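Local atomic coordinates of endoglucanase (Humicola insolens, PDB entry 1DYS), a protein that hydrolyses internal beta-1,4-glucosidic linkages of cellulose as a family 6 endoglucanase and so takes part in the recycling of plant biomass. Residues Val43-Trp52 against Ala305-Gly313; Gly312-Met321 against Ala327-Leu338. All coordinates share one frame; numbering follows the deposited sequence.

Contact 1: residues Val43-Trp52 against Ala305-Gly313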
loop_
_atom_site.group_PDB
_atom_site.type_symbol
_atom_site.label_atom_id
_atom_site.label_comp_id
_atom_site.label_asym_id
_atom_site.label_seq_id
_atom_site.Cartn_x
_atom_site.Cartn_y
_atom_site.Cartn_z
ATOM N N VAL A 43 6.968 -7.811 25.503
ATOM C CA VAL A 43 7.266 -7.791 24.056
ATOM C C VAL A 43 7.964 -6.508 23.665
ATOM O O VAL A 43 8.866 -6.509 22.809
ATOM C CB VAL A 43 5.970 -7.999 23.236
ATOM C CG1 VAL A 43 6.213 -7.931 21.724
ATOM C CG2 VAL A 43 5.345 -9.322 23.633
ATOM N N GLN A 44 7.552 -5.341 24.198
ATOM C CA GLN A 44 8.142 -4.074 23.809
ATOM C C GLN A 44 9.644 -3.930 24.056
ATOM O O GLN A 44 10.348 -3.296 23.264
ATOM C CB GLN A 44 7.472 -2.886 24.559
ATOM C CG GLN A 44 6.080 -2.575 24.021
ATOM C CD GLN A 44 5.459 -1.426 24.804
ATOM O OE1 GLN A 44 5.199 -1.579 25.992
ATOM N NE2 GLN A 44 5.223 -0.280 24.166
ATOM N N GLU A 45 10.105 -4.509 25.154
ATOM C CA GLU A 45 11.496 -4.346 25.547
ATOM C C GLU A 45 12.355 -5.558 25.321
ATOM O O GLU A 45 13.580 -5.384 25.218
ATOM C CB GLU A 45 11.525 -4.043 27.047
ATOM C CG GLU A 45 10.619 -2.914 27.470
ATOM C CD GLU A 45 11.089 -2.220 28.726
ATOM O OE1 GLU A 45 11.659 -2.898 29.604
ATOM O OE2 GLU A 45 10.882 -0.996 28.852
ATOM N N LYS A 46 11.791 -6.752 25.333
ATOM C CA LYS A 46 12.625 -7.937 25.282
ATOM C C LYS A 46 12.453 -8.857 24.106
ATOM O O LYS A 46 13.106 -9.917 24.116
ATOM C CB LYS A 46 12.391 -8.766 26.571
ATOM C CG LYS A 46 12.903 -8.047 27.811
ATOM C CD LYS A 46 11.898 -8.158 28.951
ATOM C CE LYS A 46 12.469 -7.559 30.224
ATOM N NZ LYS A 46 12.447 -6.063 30.279
ATOM N N VAL A 47 11.564 -8.547 23.150
ATOM C CA VAL A 47 11.372 -9.551 22.088
ATOM C C VAL A 47 11.791 -8.961 20.739
ATOM O O VAL A 47 11.187 -7.951 20.397
ATOM C CB VAL A 47 9.901 -9.972 22.048
ATOM C CG1 VAL A 47 9.562 -10.866 20.877
ATOM C CG2 VAL A 47 9.519 -10.771 23.324
ATOM N N GLY A 48 12.853 -9.520 20.143
ATOM C CA GLY A 48 13.302 -8.900 18.878
ATOM C C GLY A 48 12.326 -9.205 17.743
ATOM O O GLY A 48 11.712 -10.255 17.743
ATOM N N THR A 49 12.222 -8.253 16.808
ATOM C CA THR A 49 11.375 -8.463 15.633
ATOM C C THR A 49 12.148 -7.912 14.430
ATOM O O THR A 49 12.871 -6.930 14.611
ATOM C CB THR A 49 10.034 -7.767 15.819
ATOM O OG1 THR A 49 9.369 -8.398 16.937
ATOM C CG2 THR A 49 9.099 -8.099 14.651
ATOM N N PHE A 50 12.048 -8.555 13.259
ATOM C CA PHE A 50 12.705 -7.936 12.113
ATOM C C PHE A 50 12.053 -6.622 11.691
ATOM O O PHE A 50 10.887 -6.325 11.971
ATOM C CB PHE A 50 12.502 -8.900 10.915
ATOM C CG PHE A 50 13.486 -10.023 10.880
ATOM C CD1 PHE A 50 13.686 -10.842 11.969
ATOM C CD2 PHE A 50 14.241 -10.244 9.736
ATOM C CE1 PHE A 50 14.607 -11.859 11.922
ATOM C CE2 PHE A 50 15.197 -11.252 9.682
ATOM C CZ PHE A 50 15.382 -12.090 10.788
ATOM N N TYR A 51 12.880 -5.825 11.007
ATOM C CA TYR A 51 12.444 -4.575 10.354
ATOM C C TYR A 51 12.155 -4.858 8.884
ATOM O O TYR A 51 13.030 -5.399 8.171
ATOM C CB TYR A 51 13.625 -3.590 10.424
ATOM C CG TYR A 51 13.943 -2.998 11.787
ATOM C CD1 TYR A 51 14.636 -3.790 12.703
ATOM C CD2 TYR A 51 13.631 -1.709 12.149
ATOM C CE1 TYR A 51 14.984 -3.331 13.952
ATOM C CE2 TYR A 51 13.980 -1.221 13.406
ATOM C CZ TYR A 51 14.643 -2.042 14.300
ATOM O OH TYR A 51 14.966 -1.539 15.542
ATOM N N TRP A 52 10.972 -4.496 8.397
ATOM C CA TRP A 52 10.598 -4.714 7.028
ATOM C C TRP A 52 10.933 -3.526 6.125
ATOM O O TRP A 52 10.432 -2.425 6.311
ATOM C CB TRP A 52 9.101 -4.996 6.913
ATOM C CG TRP A 52 8.730 -6.357 7.453
ATOM C CD1 TRP A 52 8.820 -6.798 8.745
ATOM C CD2 TRP A 52 8.244 -7.475 6.678
ATOM N NE1 TRP A 52 8.360 -8.082 8.854
ATOM C CE2 TRP A 52 8.014 -8.514 7.585
ATOM C CE3 TRP A 52 7.969 -7.656 5.316
ATOM C CZ2 TRP A 52 7.504 -9.756 7.161
ATOM C CZ3 TRP A 52 7.473 -8.886 4.902
ATOM C CH2 TRP A 52 7.235 -9.920 5.835
ATOM N N ALA A 305 17.583 -20.626 14.479
ATOM C CA ALA A 305 16.889 -19.862 15.509
ATOM C C ALA A 305 15.398 -19.756 15.234
ATOM O O ALA A 305 14.945 -19.870 14.088
ATOM C CB ALA A 305 17.476 -18.448 15.612
ATOM N N ILE A 306 14.658 -19.599 16.317
ATOM C CA ILE A 306 13.249 -19.208 16.216
ATOM C C ILE A 306 13.310 -17.690 16.327
ATOM O O ILE A 306 14.061 -17.174 17.156
ATOM C CB ILE A 306 12.323 -19.807 17.308
ATOM C CG1 ILE A 306 12.168 -21.291 16.974
ATOM C CG2 ILE A 306 10.993 -19.047 17.351
ATOM C CD1 ILE A 306 11.688 -22.224 18.056
ATOM N N VAL A 307 12.708 -16.957 15.389
ATOM C CA VAL A 307 12.682 -15.507 15.394
ATOM C C VAL A 307 11.250 -14.993 15.246
ATOM O O VAL A 307 10.284 -15.780 15.094
ATOM C CB VAL A 307 13.546 -14.926 14.222
ATOM C CG1 VAL A 307 15.017 -15.281 14.430
ATOM C CG2 VAL A 307 12.997 -15.486 12.907
ATOM N N TRP A 308 11.021 -13.695 15.411
ATOM C CA TRP A 308 9.775 -13.034 15.016
ATOM C C TRP A 308 10.113 -12.125 13.811
ATOM O O TRP A 308 11.015 -11.269 13.879
ATOM C CB TRP A 308 9.101 -12.184 16.073
ATOM C CG TRP A 308 8.492 -12.879 17.239
ATOM C CD1 TRP A 308 8.618 -14.181 17.579
ATOM C CD2 TRP A 308 7.624 -12.267 18.197
ATOM N NE1 TRP A 308 7.861 -14.447 18.719
ATOM C CE2 TRP A 308 7.265 -13.288 19.111
ATOM C CE3 TRP A 308 7.124 -10.965 18.373
ATOM C CZ2 TRP A 308 6.439 -12.986 20.203
ATOM C CZ3 TRP A 308 6.313 -10.687 19.448
ATOM C CH2 TRP A 308 5.957 -11.714 20.336
ATOM N N VAL A 309 9.380 -12.370 12.711
ATOM C CA VAL A 309 9.651 -11.561 11.508
ATOM C C VAL A 309 8.437 -10.679 11.244
ATOM O O VAL A 309 8.567 -9.478 11.271
ATOM C CB VAL A 309 9.953 -12.517 10.345
ATOM C CG1 VAL A 309 10.385 -11.691 9.133
ATOM C CG2 VAL A 309 11.025 -13.545 10.689
ATOM N N LYS A 310 7.239 -11.271 10.987
ATOM C CA LYS A 310 6.073 -10.397 10.840
ATOM C C LYS A 310 5.781 -9.729 12.168
ATOM O O LYS A 310 5.759 -10.398 13.215
ATOM C CB LYS A 310 4.878 -11.309 10.526
ATOM C CG LYS A 310 3.493 -10.728 10.656
ATOM C CD LYS A 310 3.165 -9.730 9.550
ATOM C CE LYS A 310 1.876 -9.019 9.973
ATOM N NZ LYS A 310 1.373 -8.186 8.811
ATOM N N PRO A 311 5.486 -8.468 12.176
ATOM C CA PRO A 311 5.112 -7.744 13.413
ATOM C C PRO A 311 3.658 -8.013 13.767
ATOM O O PRO A 311 2.789 -7.387 13.142
ATOM C CB PRO A 311 5.345 -6.253 13.157
ATOM C CG PRO A 311 6.221 -6.313 11.902
ATOM C CD PRO A 311 5.654 -7.488 11.107
ATOM N N GLY A 312 3.343 -8.927 14.675
ATOM C CA GLY A 312 1.977 -9.278 14.987
ATOM C C GLY A 312 1.273 -8.069 15.610
ATOM O O GLY A 312 1.761 -7.512 16.595
ATOM N N GLY A 313 0.155 -7.744 14.966
ATOM C CA GLY A 313 -0.630 -6.565 15.323
ATOM C C GLY A 313 -0.726 -5.676 14.071
ATOM O O GLY A 313 -1.703 -4.941 13.914
#

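Contact 2: residues Gly312-Met321 against Ala327-Leu338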
loop_
_atom_site.group_PDB
_atom_site.type_symbol
_atom_site.label_atom_id
_atom_site.label_comp_id
_atom_site.label_asym_id
_atom_site.label_seq_id
_atom_site.Cartn_x
_atom_site.Cartn_y
_atom_site.Cartn_z
ATOM N N GLY A 312 3.343 -8.927 14.675
ATOM C CA GLY A 312 1.977 -9.278 14.987
ATOM C C GLY A 312 1.273 -8.069 15.610
ATOM O O GLY A 312 1.761 -7.512 16.595
ATOM N N GLY A 313 0.155 -7.744 14.966
ATOM C CA GLY A 313 -0.630 -6.565 15.323
ATOM C C GLY A 313 -0.726 -5.676 14.071
ATOM O O GLY A 313 -1.703 -4.941 13.914
ATOM N N GLU A 314 0.227 -5.808 13.150
ATOM C CA GLU A 314 0.091 -5.109 11.854
ATOM C C GLU A 314 -0.818 -5.945 10.957
ATOM O O GLU A 314 -0.544 -7.118 10.789
ATOM C CB GLU A 314 1.491 -5.044 11.186
ATOM C CG GLU A 314 2.346 -3.975 11.832
ATOM C CD GLU A 314 3.691 -3.666 11.227
ATOM O OE1 GLU A 314 4.011 -4.233 10.162
ATOM O OE2 GLU A 314 4.465 -2.869 11.810
ATOM N N SER A 315 -1.902 -5.399 10.429
ATOM C CA SER A 315 -2.830 -6.185 9.644
ATOM C C SER A 315 -2.203 -6.786 8.396
ATOM O O SER A 315 -1.326 -6.210 7.756
ATOM C CB SER A 315 -4.015 -5.304 9.273
ATOM O OG SER A 315 -5.011 -5.976 8.534
ATOM N N ASP A 316 -2.738 -7.945 8.044
ATOM C CA ASP A 316 -2.392 -8.596 6.801
ATOM C C ASP A 316 -3.190 -8.005 5.612
ATOM O O ASP A 316 -2.825 -8.272 4.472
ATOM C CB ASP A 316 -2.682 -10.091 6.869
ATOM C CG ASP A 316 -1.793 -10.783 7.900
ATOM O OD1 ASP A 316 -0.602 -10.433 7.939
ATOM O OD2 ASP A 316 -2.381 -11.633 8.607
ATOM N N GLY A 317 -4.315 -7.362 5.945
ATOM C CA GLY A 317 -5.220 -6.823 4.905
ATOM C C GLY A 317 -6.602 -6.664 5.534
ATOM O O GLY A 317 -6.809 -7.100 6.674
ATOM N N GLN A 318 -7.581 -6.137 4.806
ATOM C CA GLN A 318 -8.923 -5.922 5.328
ATOM C C GLN A 318 -9.738 -7.200 5.148
ATOM O O GLN A 318 -10.590 -7.309 4.273
ATOM C CB GLN A 318 -9.592 -4.751 4.613
ATOM C CG GLN A 318 -8.783 -3.491 4.581
ATOM C CD GLN A 318 -9.469 -2.352 3.827
ATOM O OE1 GLN A 318 -8.993 -2.094 2.733
ATOM N NE2 GLN A 318 -10.485 -1.872 4.528
ATOM N N CYS A 319 -9.402 -8.186 5.989
ATOM C CA CYS A 319 -9.942 -9.514 5.842
ATOM C C CYS A 319 -9.681 -10.282 7.136
ATOM O O CYS A 319 -9.016 -9.767 8.038
ATOM C CB CYS A 319 -9.260 -10.202 4.658
ATOM S SG CYS A 319 -7.525 -9.983 4.273
ATOM N N GLY A 320 -10.282 -11.465 7.185
ATOM C CA GLY A 320 -10.035 -12.410 8.235
ATOM C C GLY A 320 -10.650 -12.267 9.589
ATOM O O GLY A 320 -11.097 -13.258 10.200
ATOM N N MET A 321 -10.625 -11.074 10.138
ATOM C CA MET A 321 -11.106 -10.794 11.480
ATOM C C MET A 321 -11.810 -9.452 11.385
ATOM O O MET A 321 -11.370 -8.560 10.660
ATOM C CB MET A 321 -9.988 -10.853 12.507
ATOM C CG MET A 321 -10.508 -10.754 13.939
ATOM S SD MET A 321 -9.225 -10.933 15.186
ATOM C CE MET A 321 -9.406 -9.392 16.088
ATOM N N ALA A 327 -3.337 -3.813 4.755
ATOM C CA ALA A 327 -2.074 -4.424 5.076
ATOM C C ALA A 327 -1.097 -3.402 5.634
ATOM O O ALA A 327 -0.878 -2.318 5.100
ATOM C CB ALA A 327 -1.419 -5.140 3.898
ATOM N N GLY A 328 -0.471 -3.764 6.734
ATOM C CA GLY A 328 0.500 -2.981 7.443
ATOM C C GLY A 328 -0.100 -1.996 8.444
ATOM O O GLY A 328 0.699 -1.462 9.197
ATOM N N MET A 329 -1.412 -1.771 8.457
ATOM C CA MET A 329 -2.029 -0.828 9.388
ATOM C C MET A 329 -2.202 -1.524 10.746
ATOM O O MET A 329 -2.432 -2.726 10.772
ATOM C CB MET A 329 -3.373 -0.424 8.792
ATOM C CG MET A 329 -3.728 0.997 8.505
ATOM S SD MET A 329 -2.602 1.944 7.492
ATOM C CE MET A 329 -3.588 2.275 6.031
ATOM N N TRP A 330 -2.022 -0.796 11.834
ATOM C CA TRP A 330 -2.134 -1.385 13.161
ATOM C C TRP A 330 -3.565 -1.818 13.440
ATOM O O TRP A 330 -4.548 -1.145 13.131
ATOM C CB TRP A 330 -1.682 -0.342 14.180
ATOM C CG TRP A 330 -1.550 -0.992 15.526
ATOM C CD1 TRP A 330 -2.321 -0.823 16.616
ATOM C CD2 TRP A 330 -0.504 -1.910 15.889
ATOM N NE1 TRP A 330 -1.857 -1.589 17.686
ATOM C CE2 TRP A 330 -0.723 -2.246 17.230
ATOM C CE3 TRP A 330 0.580 -2.486 15.225
ATOM C CZ2 TRP A 330 0.082 -3.137 17.943
ATOM C CZ3 TRP A 330 1.410 -3.355 15.913
ATOM C CH2 TRP A 330 1.147 -3.694 17.265
ATOM N N PHE A 331 -3.696 -3.018 13.992
ATOM C CA PHE A 331 -4.969 -3.671 14.262
ATOM C C PHE A 331 -4.946 -4.037 15.748
ATOM O O PHE A 331 -4.569 -5.165 16.087
ATOM C CB PHE A 331 -5.092 -4.899 13.349
ATOM C CG PHE A 331 -6.391 -5.661 13.388
ATOM C CD1 PHE A 331 -7.471 -5.230 14.145
ATOM C CD2 PHE A 331 -6.542 -6.805 12.617
ATOM C CE1 PHE A 331 -8.669 -5.930 14.162
ATOM C CE2 PHE A 331 -7.725 -7.524 12.629
ATOM C CZ PHE A 331 -8.779 -7.076 13.402
ATOM N N ASP A 332 -5.284 -3.018 16.564
ATOM C CA ASP A 332 -5.066 -3.213 18.001
ATOM C C ASP A 332 -5.869 -4.314 18.639
ATOM O O ASP A 332 -5.327 -4.973 19.541
ATOM C CB ASP A 332 -5.199 -1.856 18.705
ATOM C CG ASP A 332 -4.531 -1.909 20.068
ATOM O OD1 ASP A 332 -3.286 -1.965 20.065
ATOM O OD2 ASP A 332 -5.254 -1.872 21.096
ATOM N N ALA A 333 -7.099 -4.621 18.194
ATOM C CA ALA A 333 -7.802 -5.748 18.793
ATOM C C ALA A 333 -7.067 -7.080 18.512
ATOM O O ALA A 333 -7.165 -8.010 19.306
ATOM C CB ALA A 333 -9.218 -5.810 18.227
ATOM N N TYR A 334 -6.430 -7.118 17.347
ATOM C CA TYR A 334 -5.666 -8.321 17.016
ATOM C C TYR A 334 -4.435 -8.428 17.917
ATOM O O TYR A 334 -4.147 -9.551 18.355
ATOM C CB TYR A 334 -5.341 -8.317 15.531
ATOM C CG TYR A 334 -4.895 -9.651 15.000
ATOM C CD1 TYR A 334 -3.575 -10.051 15.198
ATOM C CD2 TYR A 334 -5.720 -10.503 14.305
ATOM C CE1 TYR A 334 -3.108 -11.267 14.718
ATOM C CE2 TYR A 334 -5.290 -11.712 13.808
ATOM C CZ TYR A 334 -3.969 -12.084 14.023
ATOM O OH TYR A 334 -3.542 -13.296 13.551
ATOM N N ALA A 335 -3.762 -7.298 18.128
ATOM C CA ALA A 335 -2.631 -7.253 19.035
ATOM C C ALA A 335 -3.046 -7.640 20.462
ATOM O O ALA A 335 -2.346 -8.453 21.081
ATOM C CB ALA A 335 -1.996 -5.876 19.071
ATOM N N GLN A 336 -4.204 -7.220 20.920
ATOM C CA GLN A 336 -4.703 -7.659 22.236
ATOM C C GLN A 336 -4.922 -9.156 22.225
ATOM O O GLN A 336 -4.503 -9.884 23.146
ATOM C CB GLN A 336 -5.989 -6.870 22.594
ATOM C CG GLN A 336 -5.701 -5.397 22.841
ATOM C CD GLN A 336 -7.013 -4.664 23.087
ATOM O OE1 GLN A 336 -7.775 -5.138 23.948
ATOM N NE2 GLN A 336 -7.270 -3.596 22.357
ATOM N N MET A 337 -5.500 -9.748 21.180
ATOM C CA MET A 337 -5.702 -11.173 21.061
ATOM C C MET A 337 -4.399 -11.959 21.125
ATOM O O MET A 337 -4.219 -12.972 21.826
ATOM C CB MET A 337 -6.512 -11.528 19.805
ATOM C CG MET A 337 -6.520 -13.019 19.499
ATOM S SD MET A 337 -6.891 -13.478 17.789
ATOM C CE MET A 337 -5.366 -12.870 17.043
ATOM N N LEU A 338 -3.377 -11.467 20.384
ATOM C CA LEU A 338 -2.101 -12.183 20.383
ATOM C C LEU A 338 -1.512 -12.173 21.814
ATOM O O LEU A 338 -0.827 -13.134 22.161
ATOM C CB LEU A 338 -1.084 -11.556 19.440
ATOM C CG LEU A 338 -1.398 -11.706 17.927
ATOM C CD1 LEU A 338 -0.468 -10.755 17.188
ATOM C CD2 LEU A 338 -1.320 -13.133 17.443
#

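Contact 1: residues Val43-Trp52 against Ala305-Gly313
At the substrate cleft of the family 6 fold, a distorted beta/alpha barrel, the run from helix 34-46 into strand 51-53 meets the chain leaving strand 303-307. W52 and K310 lie here, both probably substrate-binding residues. The indole N-H of W52 reaches the backbone oxygen of V309, NE1 to O 2.8 Å, in its own ring plane but from above the carbonyl plane, and the bond is nearly straight at 166°. CD of P311 packs 3.6 Å from the same NE1. Two residues before W52, F50 N donates to W308 O at 3.0 Å. V309 touches both aromatic side chains: its CG2 sits over one face of the F50 ring, 4.2 Å from the centroid, while its CG1 meets W52 CZ2 at 4.0 Å. At the helix end the W308 indole is the partner. V47 CG1, turned anti to its backbone N (chi1 173°), stands 3.4 Å from the centroid of the six-membered ring and almost on its normal; V43 CG1 meets CZ3 of W308 at 3.6 Å. F290 stacks on W308, whose NE1 bonds to Q292 O, and D266 takes the backbone N-H groups of V309 and K310. The two cross-segment hydrogen bonds give the buried carbonyls of W308 and V309 a donor each, and the one from NE1 probably fixes how the W52 indole is turned.

Contact 2: residues Gly312-Met321 against Ala327-Leu338
M321 lies across the aromatic side chains at the start of helix 332-340. Its CB is 4.0 Å from F331 CE2, and CG passes 4.1 Å from F331 CZ. SD then reaches Y334 CD2 at 3.6 Å, a Met-aromatic contact oblique to the ring. The chain bends at chi3 (123°), bringing CE back to F331 CZ at 3.6 Å and beside A333. The two backbones are joined by F331 N to G313 O, S315 N to M329 O (2.7 Å, 178°) and G328 N to S315 O, with a single beta bridge between E314 and W330. The W330 indole lies over G313, whose O is above one face and whose CA is 4.1 Å from the six-ring centroid. Its NE1 donates in the ring plane to D332 OD1, 2.8 Å away, on the anti lone pair. An alanine in place of W330 would probably uncover G313 and cost D332 OD1 one of its partners, leaving the carboxylate to Q336 and T24. W330 N donates to E97 of the second subunit. The backbone bonds set the path of the loop carrying E314, a probable substrate-binding residue whose carboxylate pairs with K20, while M321 adds apolar and Met-aromatic contacts without polar side-chain bonds across the contact.

From the N terminus, the chain passes through helix 34-46 into strand 51-53, where the first half of contact 1 lies, and then runs through most of the barrel, 252 residues, before 305-313 returns to close that long loop. Contact 2 opens just afterwards and closes a short one, with five residues between its segments. The two are in series, neither crossing nor enclosing the other, and share G312 and G313. Contact 1 ties an early strand to the exit of the last strand of the parallel sheet; contact 2 ties the following loop to helix 332-340. They touch where K310 NZ, which also bonds E314 O, makes a salt bridge to D316 OD1, 3.1 Å, and C319, bonded to C283, adds a disulfide to that loop.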